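Local atomic coordinates of putative exported protein (Burkholderia pseudomallei, PDB entry 4JGB), a protein that probably binds NAD or NADP through a Rossmann-type domain and may act as an oxidoreductase on CH-NH groups. Residues R20-H30 against E189-E200. Sequence-based numbering, arbitrary orientation.
Sequences RIAAEAARRGH and EDYAIAFVDEIE
Ile21 is the apolar knob of this contact, set among Tyr191, Ala192, Phe195 and Val196. Its CD1 lies over the centre of the Phe195 ring, 3.7 Å from the centroid, in a CH-pi contact. The same methyl meets the edge of the Tyr191 ring. Ala192 CB packs against helix 20-27, 3.5 Å from Arg20 O. The axes of segments 20-27 and 189-200 approach to 8.6 Å and cross at -57°. Of the two Val196 methyls, CG2 packs on Ile21, Glu24 and Ala25, while CG1 lies over one face of the Arg28 guanidinium, toward its rim.

The edge of that guanidinium is ringed by acids. NE and NH2 both grip Glu24 OE2 side-on. NH1 reaches Asp197 OD1 at 2.7 Å and holds Glu200 more weakly. Glu200 OE2 also takes a nearly straight bond from His30 NE2 (2.6 Å, 170°), in the imidazole plane and on the anti lone pair of OE2. A bend at chi2 (61°) lays the Glu24 carboxylate against Ile193 CG1; OE1 is linked by a water to Glu189 O and salt-bridged to Arg165. At the other end, Arg20 NE meets Glu189 OE2 at 2.8 Å from above the carboxylate plane; Arg20 NH1 bonds Met16 O.

Gly29, with positive phi, leaves helical geometry in a Schellman motif. Helix 16-27 packs on strand 7-11 and helix 188-201 on strand 101-105 of the largely parallel sheet, as in a Rossmann-type fold.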
loop_
_atom_site.group_PDB
_atom_site.type_symbol
_atom_site.label_atom_id
_atom_site.label_comp_id
_atom_site.label_asym_id
_atom_site.label_seq_id
_atom_site.Cartn_x
_atom_site.Cartn_y
_atom_site.Cartn_z
ATOM N N ARG A 20 -0.851 -11.714 -0.741
ATOM C CA ARG A 20 -2.329 -11.726 -0.683
ATOM C C ARG A 20 -2.938 -10.733 -1.658
ATOM O O ARG A 20 -3.977 -10.981 -2.283
ATOM C CB ARG A 20 -2.778 -11.490 0.749
ATOM C CG ARG A 20 -2.697 -12.786 1.521
ATOM C CD ARG A 20 -2.575 -12.633 3.015
ATOM N NE ARG A 20 -2.394 -13.937 3.673
ATOM C CZ ARG A 20 -1.217 -14.490 3.964
ATOM N NH1 ARG A 20 -0.099 -13.883 3.629
ATOM N NH2 ARG A 20 -1.163 -15.666 4.567
ATOM N N ILE A 21 -2.258 -9.613 -1.838
ATOM C CA ILE A 21 -2.648 -8.664 -2.857
ATOM C C ILE A 21 -2.506 -9.296 -4.254
ATOM O O ILE A 21 -3.442 -9.232 -5.045
ATOM C CB ILE A 21 -1.858 -7.329 -2.721
ATOM C CG1 ILE A 21 -2.263 -6.623 -1.417
ATOM C CG2 ILE A 21 -2.082 -6.452 -3.961
ATOM C CD1 ILE A 21 -1.451 -5.382 -1.042
ATOM N N ALA A 22 -1.360 -9.913 -4.549
ATOM C CA ALA A 22 -1.155 -10.508 -5.858
ATOM C C ALA A 22 -2.186 -11.576 -6.161
ATOM O O ALA A 22 -2.682 -11.651 -7.265
ATOM C CB ALA A 22 0.265 -11.095 -5.994
ATOM N N ALA A 23 -2.488 -12.419 -5.189
ATOM C CA ALA A 23 -3.442 -13.516 -5.382
ATOM C C ALA A 23 -4.876 -12.991 -5.545
ATOM O O ALA A 23 -5.680 -13.530 -6.347
ATOM C CB ALA A 23 -3.362 -14.482 -4.198
ATOM N N GLU A 24 -5.200 -11.954 -4.769
ATOM C CA GLU A 24 -6.526 -11.309 -4.848
ATOM C C GLU A 24 -6.728 -10.678 -6.216
ATOM O O GLU A 24 -7.833 -10.749 -6.778
ATOM C CB GLU A 24 -6.708 -10.252 -3.741
ATOM C CG GLU A 24 -8.061 -9.524 -3.727
ATOM C CD GLU A 24 -9.270 -10.446 -3.517
ATOM O OE1 GLU A 24 -9.148 -11.408 -2.749
ATOM O OE2 GLU A 24 -10.370 -10.171 -4.073
ATOM N N ALA A 25 -5.683 -10.060 -6.759
ATOM C CA ALA A 25 -5.802 -9.456 -8.078
ATOM C C ALA A 25 -5.866 -10.527 -9.187
ATOM O O ALA A 25 -6.731 -10.447 -10.060
ATOM C CB ALA A 25 -4.692 -8.449 -8.335
ATOM N N ALA A 26 -4.988 -11.532 -9.113
ATOM C CA ALA A 26 -4.991 -12.651 -10.090
ATOM C C ALA A 26 -6.329 -13.385 -10.148
ATOM O O ALA A 26 -6.823 -13.672 -11.232
ATOM C CB ALA A 26 -3.862 -13.643 -9.811
ATOM N N ARG A 27 -6.941 -13.669 -8.989
ATOM C CA ARG A 27 -8.147 -14.477 -8.983
ATOM C C ARG A 27 -9.336 -13.718 -9.616
ATOM O O ARG A 27 -10.352 -14.356 -9.966
ATOM C CB ARG A 27 -8.498 -14.959 -7.571
ATOM C CG ARG A 27 -9.051 -13.898 -6.594
ATOM C CD ARG A 27 -9.146 -14.493 -5.179
ATOM N NE ARG A 27 -10.215 -15.504 -5.105
ATOM C CZ ARG A 27 -10.433 -16.371 -4.103
ATOM N NH1 ARG A 27 -9.663 -16.408 -3.020
ATOM N NH2 ARG A 27 -11.461 -17.225 -4.197
ATOM N N ARG A 28 -9.192 -12.391 -9.765
ATOM C CA ARG A 28 -10.230 -11.529 -10.376
ATOM C C ARG A 28 -10.030 -11.412 -11.893
ATOM O O ARG A 28 -10.871 -10.854 -12.618
ATOM C CB ARG A 28 -10.213 -10.112 -9.764
ATOM C CG ARG A 28 -10.466 -10.059 -8.256
ATOM C CD ARG A 28 -10.490 -8.605 -7.739
ATOM N NE ARG A 28 -10.613 -8.551 -6.284
ATOM C CZ ARG A 28 -11.076 -7.518 -5.562
ATOM N NH1 ARG A 28 -11.479 -6.387 -6.127
ATOM N NH2 ARG A 28 -11.125 -7.634 -4.244
ATOM N N GLY A 29 -8.896 -11.901 -12.372
ATOM C CA GLY A 29 -8.613 -11.863 -13.828
ATOM C C GLY A 29 -7.711 -10.683 -14.196
ATOM O O GLY A 29 -7.458 -10.446 -15.381
ATOM N N HIS A 30 -7.199 -9.949 -13.195
ATOM C CA HIS A 30 -6.190 -8.911 -13.494
ATOM C C HIS A 30 -4.904 -9.606 -13.878
ATOM O O HIS A 30 -4.642 -10.714 -13.405
ATOM C CB HIS A 30 -5.981 -7.945 -12.309
ATOM C CG HIS A 30 -7.217 -7.185 -11.929
ATOM N ND1 HIS A 30 -7.908 -6.397 -12.824
ATOM C CD2 HIS A 30 -7.874 -7.079 -10.750
ATOM C CE1 HIS A 30 -8.946 -5.855 -12.217
ATOM N NE2 HIS A 30 -8.935 -6.237 -10.952
ATOM N N GLU A 189 -6.065 -11.002 4.219
ATOM C CA GLU A 189 -6.903 -11.388 3.080
ATOM C C GLU A 189 -7.929 -10.286 2.843
ATOM O O GLU A 189 -8.148 -9.883 1.689
ATOM C CB GLU A 189 -7.646 -12.739 3.342
ATOM C CG GLU A 189 -6.783 -14.020 3.455
ATOM C CD GLU A 189 -5.898 -14.043 4.700
ATOM O OE1 GLU A 189 -6.195 -13.265 5.641
ATOM O OE2 GLU A 189 -4.888 -14.821 4.710
ATOM N N ASP A 190 -8.602 -9.844 3.916
ATOM C CA ASP A 190 -9.558 -8.743 3.778
ATOM C C ASP A 190 -8.894 -7.423 3.365
ATOM O O ASP A 190 -9.436 -6.701 2.529
ATOM C CB ASP A 190 -10.450 -8.578 5.010
ATOM C CG ASP A 190 -11.581 -9.605 5.033
ATOM O OD1 ASP A 190 -12.018 -10.032 3.938
ATOM O OD2 ASP A 190 -12.019 -9.999 6.134
ATOM N N TYR A 191 -7.746 -7.092 3.954
ATOM C CA TYR A 191 -7.006 -5.897 3.520
ATOM C C TYR A 191 -6.712 -5.954 2.012
ATOM O O TYR A 191 -6.889 -4.953 1.281
ATOM C CB TYR A 191 -5.714 -5.724 4.327
ATOM C CG TYR A 191 -4.849 -4.584 3.828
ATOM C CD1 TYR A 191 -4.984 -3.288 4.354
ATOM C CD2 TYR A 191 -3.835 -4.817 2.875
ATOM C CE1 TYR A 191 -4.164 -2.250 3.903
ATOM C CE2 TYR A 191 -3.029 -3.781 2.405
ATOM C CZ TYR A 191 -3.197 -2.512 2.919
ATOM O OH TYR A 191 -2.375 -1.503 2.472
ATOM N N ALA A 192 -6.317 -7.133 1.537
ATOM C CA ALA A 192 -6.078 -7.334 0.109
ATOM C C ALA A 192 -7.392 -7.121 -0.728
ATOM O O ALA A 192 -7.376 -6.485 -1.785
ATOM C CB ALA A 192 -5.469 -8.723 -0.129
ATOM N N ILE A 193 -8.524 -7.634 -0.254
ATOM C CA ILE A 193 -9.812 -7.289 -0.909
ATOM C C ILE A 193 -9.944 -5.757 -1.014
ATOM O O ILE A 193 -10.146 -5.245 -2.092
ATOM C CB ILE A 193 -11.045 -7.938 -0.225
ATOM C CG1 ILE A 193 -10.938 -9.483 -0.328
ATOM C CG2 ILE A 193 -12.347 -7.388 -0.855
ATOM C CD1 ILE A 193 -12.048 -10.318 0.274
ATOM N N ALA A 194 -9.845 -5.048 0.102
ATOM C CA ALA A 194 -9.901 -3.580 0.110
ATOM C C ALA A 194 -8.945 -2.893 -0.870
ATOM O O ALA A 194 -9.336 -1.940 -1.577
ATOM C CB ALA A 194 -9.699 -3.027 1.520
ATOM N N PHE A 195 -7.707 -3.391 -0.918
ATOM C CA PHE A 195 -6.611 -2.733 -1.609
ATOM C C PHE A 195 -6.897 -2.860 -3.101
ATOM O O PHE A 195 -6.875 -1.861 -3.850
ATOM C CB PHE A 195 -5.273 -3.415 -1.217
ATOM C CG PHE A 195 -4.028 -2.726 -1.730
ATOM C CD1 PHE A 195 -3.580 -2.924 -3.041
ATOM C CD2 PHE A 195 -3.245 -1.954 -0.873
ATOM C CE1 PHE A 195 -2.400 -2.341 -3.486
ATOM C CE2 PHE A 195 -2.061 -1.363 -1.332
ATOM C CZ PHE A 195 -1.635 -1.577 -2.635
ATOM N N VAL A 196 -7.222 -4.084 -3.522
ATOM C CA VAL A 196 -7.529 -4.343 -4.933
ATOM C C VAL A 196 -8.881 -3.694 -5.347
ATOM O O VAL A 196 -9.020 -3.235 -6.486
ATOM C CB VAL A 196 -7.493 -5.869 -5.243
ATOM C CG1 VAL A 196 -7.977 -6.134 -6.659
ATOM C CG2 VAL A 196 -6.083 -6.466 -5.043
ATOM N N ASP A 197 -9.863 -3.628 -4.440
ATOM C CA ASP A 197 -11.137 -2.899 -4.743
ATOM C C ASP A 197 -10.774 -1.437 -5.043
ATOM O O ASP A 197 -11.341 -0.805 -5.939
ATOM C CB ASP A 197 -12.135 -2.878 -3.552
ATOM C CG ASP A 197 -12.877 -4.193 -3.331
ATOM O OD1 ASP A 197 -12.902 -5.095 -4.188
ATOM O OD2 ASP A 197 -13.483 -4.301 -2.251
ATOM N N GLU A 198 -9.821 -0.903 -4.294
ATOM C CA GLU A 198 -9.468 0.510 -4.418
ATOM C C GLU A 198 -8.740 0.776 -5.724
ATOM O O GLU A 198 -8.964 1.803 -6.366
ATOM C CB GLU A 198 -8.668 1.033 -3.205
ATOM C CG GLU A 198 -8.228 2.514 -3.298
ATOM C CD GLU A 198 -9.346 3.485 -3.724
ATOM O OE1 GLU A 198 -10.543 3.151 -3.532
ATOM O OE2 GLU A 198 -9.029 4.596 -4.241
ATOM N N ILE A 199 -7.880 -0.161 -6.113
ATOM C CA ILE A 199 -7.274 -0.163 -7.456
ATOM C C ILE A 199 -8.327 -0.062 -8.561
ATOM O O ILE A 199 -8.148 0.699 -9.507
ATOM C CB ILE A 199 -6.374 -1.402 -7.689
ATOM C CG1 ILE A 199 -5.131 -1.333 -6.776
ATOM C CG2 ILE A 199 -5.967 -1.520 -9.165
ATOM C CD1 ILE A 199 -4.172 -2.492 -6.939
ATOM N N GLU A 200 -9.420 -0.805 -8.430
ATOM C CA GLU A 200 -10.503 -0.798 -9.430
ATOM C C GLU A 200 -11.399 0.432 -9.301
ATOM O O GLU A 200 -11.807 0.972 -10.295
ATOM C CB GLU A 200 -11.391 -2.032 -9.278
ATOM C CG GLU A 200 -10.728 -3.335 -9.705
ATOM C CD GLU A 200 -11.425 -4.547 -9.116
ATOM O OE1 GLU A 200 -12.509 -4.386 -8.505
ATOM O OE2 GLU A 200 -10.870 -5.661 -9.251
HETATM O O HOH W 1 -7.925 -11.843 -0.272
#